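Local coordinates for hypothetical protein PAE2307 (Pyrobaculum aerophilum, PDB 1WVQ) that is an adenosine-specific kinase of a conserved family and carries a stably phosphorylated histidine, at the interface of chains A and B. Residues are numbered along the deposited sequence; one frame, centred on the assembly and turned at random. Chains: chain A/B, hypothetical protein PAE2307.

The interface of chains A and B. Residues chain A 29, 32-33, 62; chain B 147, 151, 155, 158-159.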
loop_
_atom_site.group_PDB
_atom_site.type_symbol
_atom_site.label_atom_id
_atom_site.label_comp_id
_atom_site.label_asym_id
_atom_site.label_seq_id
_atom_site.Cartn_x
_atom_site.Cartn_y
_atom_site.Cartn_z
ATOM N N ILE A 29 -15.859 15.090 -6.056
ATOM C CA ILE A 29 -15.253 16.409 -5.968
ATOM C C ILE A 29 -14.042 16.504 -5.038
ATOM O O ILE A 29 -13.147 17.316 -5.267
ATOM C CB ILE A 29 -16.334 17.450 -5.562
ATOM C CG1 ILE A 29 -15.926 18.843 -6.031
ATOM C CG2 ILE A 29 -16.560 17.421 -4.066
ATOM C CD1 ILE A 29 -17.048 19.869 -5.920
ATOM N N VAL A 32 -9.935 16.789 -6.135
ATOM C CA VAL A 32 -9.053 17.935 -6.308
ATOM C C VAL A 32 -8.246 18.264 -5.055
ATOM O O VAL A 32 -7.056 18.558 -5.150
ATOM C CB VAL A 32 -9.839 19.186 -6.788
ATOM C CG1 VAL A 32 -10.695 19.736 -5.676
ATOM C CG2 VAL A 32 -8.872 20.245 -7.297
ATOM N N GLU A 33 -8.869 18.200 -3.883
ATOM C CA GLU A 33 -8.147 18.493 -2.650
ATOM C C GLU A 33 -7.193 17.364 -2.275
ATOM O O GLU A 33 -6.068 17.615 -1.836
ATOM C CB GLU A 33 -9.126 18.760 -1.504
ATOM C CG GLU A 33 -9.955 20.022 -1.727
ATOM C CD GLU A 33 -10.521 20.617 -0.447
ATOM O OE1 GLU A 33 -9.994 20.325 0.648
ATOM O OE2 GLU A 33 -11.483 21.401 -0.550
ATOM N N ARG A 62 -12.401 21.666 -11.648
ATOM C CA ARG A 62 -11.947 22.092 -10.331
ATOM C C ARG A 62 -10.425 22.121 -10.347
ATOM O O ARG A 62 -9.793 21.263 -10.961
ATOM C CB ARG A 62 -12.454 21.111 -9.274
ATOM C CG ARG A 62 -13.953 20.882 -9.319
ATOM C CD ARG A 62 -14.724 22.120 -8.878
ATOM N NE ARG A 62 -16.170 21.901 -8.910
ATOM C CZ ARG A 62 -17.058 22.676 -8.297
ATOM N NH1 ARG A 62 -16.653 23.727 -7.592
ATOM N NH2 ARG A 62 -18.350 22.395 -8.390
ATOM N N GLU B 147 -13.979 26.313 -12.581
ATOM C CA GLU B 147 -14.278 26.752 -11.224
ATOM C C GLU B 147 -13.752 28.157 -10.923
ATOM O O GLU B 147 -12.595 28.466 -11.191
ATOM C CB GLU B 147 -13.680 25.740 -10.237
ATOM C CG GLU B 147 -13.931 26.020 -8.767
ATOM C CD GLU B 147 -13.286 24.982 -7.879
ATOM O OE1 GLU B 147 -12.081 24.692 -8.081
ATOM O OE2 GLU B 147 -13.974 24.464 -6.976
ATOM N N ASP B 151 -16.835 29.609 -6.645
ATOM C CA ASP B 151 -17.180 28.188 -6.747
ATOM C C ASP B 151 -16.287 27.377 -5.816
ATOM O O ASP B 151 -16.734 26.424 -5.176
ATOM C CB ASP B 151 -16.973 27.660 -8.169
ATOM C CG ASP B 151 -17.951 28.237 -9.160
ATOM O OD1 ASP B 151 -19.137 28.387 -8.806
ATOM O OD2 ASP B 151 -17.530 28.517 -10.299
ATOM N N ARG B 155 -17.232 24.830 -2.832
ATOM C CA ARG B 155 -16.790 23.435 -2.856
ATOM C C ARG B 155 -16.087 23.090 -1.537
ATOM O O ARG B 155 -16.255 21.993 -0.994
ATOM C CB ARG B 155 -15.849 23.222 -4.051
ATOM C CG ARG B 155 -15.103 21.901 -4.094
ATOM C CD ARG B 155 -13.806 21.965 -3.308
ATOM N NE ARG B 155 -12.803 22.866 -3.873
ATOM C CZ ARG B 155 -12.270 22.745 -5.084
ATOM N NH1 ARG B 155 -12.663 21.758 -5.880
ATOM N NH2 ARG B 155 -11.295 23.567 -5.481
ATOM N N PHE B 158 -18.687 22.761 1.219
ATOM C CA PHE B 158 -19.422 21.513 1.066
ATOM C C PHE B 158 -18.667 20.364 1.737
ATOM O O PHE B 158 -19.244 19.572 2.486
ATOM C CB PHE B 158 -19.604 21.193 -0.421
ATOM C CG PHE B 158 -20.106 19.804 -0.683
ATOM C CD1 PHE B 158 -21.440 19.473 -0.450
ATOM C CD2 PHE B 158 -19.243 18.817 -1.151
ATOM C CE1 PHE B 158 -21.904 18.180 -0.675
ATOM C CE2 PHE B 158 -19.697 17.520 -1.379
ATOM C CZ PHE B 158 -21.034 17.202 -1.141
ATOM N N LEU B 159 -17.371 20.278 1.458
ATOM C CA LEU B 159 -16.546 19.213 2.007
ATOM C C LEU B 159 -16.343 19.325 3.505
ATOM O O LEU B 159 -16.098 18.330 4.180
ATOM C CB LEU B 159 -15.181 19.197 1.307
ATOM C CG LEU B 159 -15.188 18.838 -0.180
ATOM C CD1 LEU B 159 -13.800 19.061 -0.769
ATOM C CD2 LEU B 159 -15.633 17.390 -0.356
#
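The C-terminal helix of chain B, residues 149-162, and the loop leading into it pack on chain A of this adenosine-specific kinase family protein, against strand 60-65 and the start of helix 31-40; in the deposited six-copy assembly this segment reaches across as a subunit-linking arm might, though the structure alone does not show that the assembly is biological. A:Arg62 and B:Glu147 form a salt bridge in which NH1 donates a hydrogen bond to the carboxylate oxygen OE2 at 2.8 Å. The bond is nearly straight, 166° at the hydrogen, and lies in the guanidinium plane, yet it meets the carboxylate from above its plane. B:Glu147 is shared: its other oxygen, OE1, lies 2.9 Å from NH2 of B:Arg155, a salt bridge within chain B, while OE2 sits over the centre of that guanidinium. A glutamine in its place would probably leave the guanidinium groups of A:Arg62 and B:Arg155 without the carboxylate charge that pairs with both, and freer to drift. CG of B:Arg155 lies anti to the backbone N (chi1 170°) and the chain then bends at chi2 and chi3, which sets B:Arg155 CG 3.4 Å from A:Ile29 CD1 and B:Arg155 CZ 3.4 Å from A:Val32 CG1. Its NE also makes a longer salt bridge, 3.9 Å, to OE2 of A:Glu33, with the two flat groups almost perpendicular. B:Leu159 packs on two chain A side chains, its CD1 3.6 Å from A:Glu33 CD and its CD2 3.8 Å from A:Ile29 CG2.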